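Local coordinates for protein laccase (Uncultured bacterium, PDB 4F7K) that probably oxidises phenolic substrates and passes the electrons through copper centres to reduce dioxygen to water, as laccases of the multicopper oxidase family do, at residues Ile135-Trp140 and Arg195-Glu200. Residues are numbered along the deposited sequence; the frame is centred on the assembly and turned at random.
Sequences IMIDDW and RIFPVE
Ile137 is the first residue of strand 131-140 within this contact to meet the 195-200 segment, and it touches Phe197 and Val199 with two different branches. CG2 sits over one face of the Phe197 ring in a CH-pi contact. Ile137 CG2 lies 3.8 Å from the centroid of the Phe197 ring, 15° off the normal, and is shifted toward the rim beside CD2 and CE2. The other branch ends in CD1, and Ile137 CD1 meets Val199 CG2 tip to tip at 3.7 Å. Chi1 of -54° sets Ile137 CG2 anti to the backbone N, and chi2 of 175° extends CD1 toward Val199. The Ile137 backbone is hydrogen-bonded to Ile189 and Val191, on the side of strand 183-190. Asp138 turns its CB away from the segment, and its carboxylate has long, weak ion pairs with Lys113 and Arg106. At Asp139 the bond to CB points toward the 195-200 segment. Asp139 CB lies at the edge of the Phe197 ring, near the ring plane, 3.9 Å from Phe197 CZ. The Asp139 and Arg195 side chains cross at about a right angle. Asp139 OD1 rests 3.3 Å from Arg195 CG, against the aliphatic part of the arginine. Asp139 OD2 forms a salt bridge with Arg195 NE at 3.5 Å. The carboxylate and guanidinium planes are 71° apart, so they do not meet as a flat, two-pronged pair. OD2 comes to the guanidinium edge, near its plane. Arg195 NH2 has a further, weak hydrogen bond to Arg163 O. Strand 131-140 belongs to a mixed sheet and strand 197-202 to an antiparallel one. Apolar contact between them, with the Asp139-Arg195 salt bridge just before strand 197-202, is consistent with a cupredoxin-like beta-sandwich, probably the second domain of the laccase.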
ATOM      1  N   ILE A 135      -2.075  -2.564   9.758  1.00 33.98           N
ATOM      2  CA  ILE A 135      -0.903  -1.907  10.297  1.00 33.92           C
ATOM      3  C   ILE A 135      -0.324  -1.002   9.230  1.00 32.97           C
ATOM      4  O   ILE A 135       0.344  -1.484   8.283  1.00 32.44           O
ATOM      5  CB  ILE A 135       0.229  -2.917  10.692  1.00 35.78           C
ATOM      6  CG1 ILE A 135      -0.341  -4.219  11.278  1.00 36.53           C
ATOM      7  CG2 ILE A 135       1.279  -2.230  11.579  1.00 37.48           C
ATOM      8  CD1 ILE A 135      -1.142  -4.054  12.498  1.00 34.24           C
ATOM      9  N   MET A 136      -0.533   0.301   9.416  1.00 31.27           N
ATOM     10  CA  MET A 136      -0.062   1.303   8.482  1.00 30.06           C
ATOM     11  C   MET A 136       1.199   1.946   9.053  1.00 30.10           C
ATOM     12  O   MET A 136       1.193   2.563  10.158  1.00 30.81           O
ATOM     13  CB  MET A 136      -1.170   2.331   8.162  1.00 28.80           C
ATOM     14  CG  MET A 136      -2.307   1.743   7.287  1.00 28.08           C
ATOM     15  SD  MET A 136      -3.904   2.651   7.431  1.00 29.30           S
ATOM     16  CE  MET A 136      -4.484   2.219   9.093  1.00 26.14           C
ATOM     17  N   ILE A 137       2.293   1.765   8.337  1.00 28.22           N
ATOM     18  CA  ILE A 137       3.561   2.288   8.806  1.00 28.86           C
ATOM     19  C   ILE A 137       3.903   3.533   8.002  1.00 28.05           C
ATOM     20  O   ILE A 137       3.839   3.527   6.778  1.00 25.35           O
ATOM     21  CB  ILE A 137       4.682   1.226   8.728  1.00 30.04           C
ATOM     22  CG1 ILE A 137       4.251  -0.039   9.487  1.00 32.43           C
ATOM     23  CG2 ILE A 137       5.995   1.774   9.290  1.00 29.90           C
ATOM     24  CD1 ILE A 137       5.242  -1.234   9.396  1.00 34.71           C
ATOM     25  N   ASP A 138       4.214   4.618   8.704  1.00 28.34           N
ATOM     26  CA  ASP A 138       4.507   5.895   8.033  1.00 29.92           C
ATOM     27  C   ASP A 138       5.626   6.551   8.845  1.00 31.29           C
ATOM     28  O   ASP A 138       5.878   6.192   9.996  1.00 31.45           O
ATOM     29  CB  ASP A 138       3.224   6.751   8.032  1.00 29.21           C
ATOM     30  CG  ASP A 138       3.173   7.810   6.922  1.00 32.59           C
ATOM     31  OD1 ASP A 138       4.183   7.967   6.169  1.00 33.36           O
ATOM     32  OD2 ASP A 138       2.076   8.484   6.835  1.00 32.63           O
ATOM     33  N   ASP A 139       6.348   7.484   8.258  1.00 33.03           N
ATOM     34  CA  ASP A 139       7.196   8.300   9.122  1.00 34.19           C
ATOM     35  C   ASP A 139       6.915   9.778   8.978  1.00 33.89           C
ATOM     36  O   ASP A 139       6.167  10.189   8.093  1.00 33.26           O
ATOM     37  CB  ASP A 139       8.658   7.950   8.957  1.00 36.95           C
ATOM     38  CG  ASP A 139       9.249   8.602   7.797  1.00 38.79           C
ATOM     39  OD1 ASP A 139       8.547   8.606   6.755  1.00 43.36           O
ATOM     40  OD2 ASP A 139      10.374   9.123   7.951  1.00 40.64           O
ATOM     41  N   TRP A 140       7.429  10.583   9.897  1.00 34.40           N
ATOM     42  CA  TRP A 140       6.985  11.973   9.938  1.00 34.32           C
ATOM     43  C   TRP A 140       8.108  12.870  10.452  1.00 34.24           C
ATOM     44  O   TRP A 140       8.898  12.468  11.289  1.00 34.27           O
ATOM     45  CB  TRP A 140       5.784  12.203  10.879  1.00 35.02           C
ATOM     46  CG  TRP A 140       4.454  11.620  10.531  1.00 32.57           C
ATOM     47  CD1 TRP A 140       3.409  12.224   9.886  1.00 33.75           C
ATOM     48  CD2 TRP A 140       3.998  10.329  10.916  1.00 32.36           C
ATOM     49  NE1 TRP A 140       2.331  11.342   9.798  1.00 34.86           N
ATOM     50  CE2 TRP A 140       2.686  10.176  10.430  1.00 31.79           C
ATOM     51  CE3 TRP A 140       4.589   9.280  11.623  1.00 32.69           C
ATOM     52  CZ2 TRP A 140       1.959   9.033  10.638  1.00 34.80           C
ATOM     53  CZ3 TRP A 140       3.880   8.157  11.831  1.00 35.00           C
ATOM     54  CH2 TRP A 140       2.578   8.014  11.329  1.00 37.77           C
ATOM     55  N   ARG A 195      10.240   6.328   2.258  1.00 30.20           N
ATOM     56  CA  ARG A 195      11.006   5.484   3.189  0.50 30.78           C
ATOM     57  C   ARG A 195      10.758   4.006   2.935  1.00 31.34           C
ATOM     58  O   ARG A 195       9.597   3.612   2.767  1.00 32.24           O
ATOM     59  CB  ARG A 195      10.601   5.792   4.639  0.50 29.83           C
ATOM     60  CG  ARG A 195      10.989   7.216   5.115  0.50 30.02           C
ATOM     61  CD  ARG A 195      12.503   7.414   5.036  0.50 28.09           C
ATOM     62  NE  ARG A 195      12.929   8.719   5.555  0.50 29.18           N
ATOM     63  CZ  ARG A 195      14.107   9.259   5.265  0.50 28.83           C
ATOM     64  NH1 ARG A 195      14.929   8.587   4.489  0.50 27.51           N
ATOM     65  NH2 ARG A 195      14.456  10.451   5.734  0.50 27.02           N
ATOM     66  N   ILE A 196      11.816   3.208   2.936  1.00 31.67           N
ATOM     67  CA  ILE A 196      11.691   1.768   2.862  1.00 32.12           C
ATOM     68  C   ILE A 196      11.843   1.257   4.290  1.00 31.45           C
ATOM     69  O   ILE A 196      12.806   1.611   4.973  1.00 32.00           O
ATOM     70  CB  ILE A 196      12.805   1.136   1.994  1.00 33.02           C
ATOM     71  CG1 ILE A 196      12.727   1.621   0.547  1.00 33.01           C
ATOM     72  CG2 ILE A 196      12.710  -0.375   2.026  1.00 34.02           C
ATOM     73  CD1 ILE A 196      14.127   1.750  -0.079  1.00 31.90           C
ATOM     74  N   PHE A 197      10.928   0.394   4.705  1.00 30.89           N
ATOM     75  CA  PHE A 197      10.908  -0.140   6.049  1.00 31.64           C
ATOM     76  C   PHE A 197      11.171  -1.653   6.048  1.00 34.19           C
ATOM     77  O   PHE A 197      10.325  -2.437   5.575  1.00 33.73           O
ATOM     78  CB  PHE A 197       9.526   0.120   6.674  1.00 30.67           C
ATOM     79  CG  PHE A 197       9.280   1.569   7.047  1.00 31.27           C
ATOM     80  CD1 PHE A 197      10.039   2.177   8.041  1.00 31.63           C
ATOM     81  CD2 PHE A 197       8.270   2.299   6.429  1.00 31.81           C
ATOM     82  CE1 PHE A 197       9.831   3.514   8.386  1.00 34.72           C
ATOM     83  CE2 PHE A 197       8.023   3.646   6.774  1.00 34.27           C
ATOM     84  CZ  PHE A 197       8.811   4.253   7.765  1.00 35.36           C
ATOM     85  N   PRO A 198      12.340  -2.075   6.581  1.00 35.93           N
ATOM     86  CA  PRO A 198      12.401  -3.465   7.026  1.00 37.37           C
ATOM     87  C   PRO A 198      11.510  -3.570   8.235  1.00 37.62           C
ATOM     88  O   PRO A 198      11.492  -2.648   9.070  1.00 38.55           O
ATOM     89  CB  PRO A 198      13.856  -3.668   7.467  1.00 38.47           C
ATOM     90  CG  PRO A 198      14.536  -2.324   7.404  1.00 38.61           C
ATOM     91  CD  PRO A 198      13.503  -1.276   7.011  1.00 36.33           C
ATOM     92  N   VAL A 199      10.733  -4.641   8.329  1.00 38.00           N
ATOM     93  CA  VAL A 199       9.847  -4.798   9.466  1.00 37.09           C
ATOM     94  C   VAL A 199      10.037  -6.161  10.109  1.00 39.00           C
ATOM     95  O   VAL A 199       9.722  -7.184   9.498  1.00 38.50           O
ATOM     96  CB  VAL A 199       8.364  -4.644   9.100  1.00 36.05           C
ATOM     97  CG1 VAL A 199       7.518  -4.677  10.374  1.00 34.21           C
ATOM     98  CG2 VAL A 199       8.124  -3.327   8.314  1.00 33.37           C
ATOM     99  N   GLU A 200      10.520  -6.154  11.347  1.00 39.23           N
ATOM    100  CA  GLU A 200      10.619  -7.379  12.151  1.00 42.54           C
ATOM    101  C   GLU A 200       9.415  -7.513  13.080  1.00 42.56           C
ATOM    102  O   GLU A 200       9.067  -6.573  13.817  1.00 41.18           O
ATOM    103  CB  GLU A 200      11.900  -7.387  12.964  1.00 43.17           C
ATOM    104  CG  GLU A 200      13.138  -7.636  12.148  1.00 48.56           C
ATOM    105  CD  GLU A 200      13.106  -8.963  11.360  0.80 54.78           C
ATOM    106  OE1 GLU A 200      12.524  -9.963  11.850  0.80 57.88           O
ATOM    107  OE2 GLU A 200      13.679  -9.003  10.241  0.80 56.47           O
TER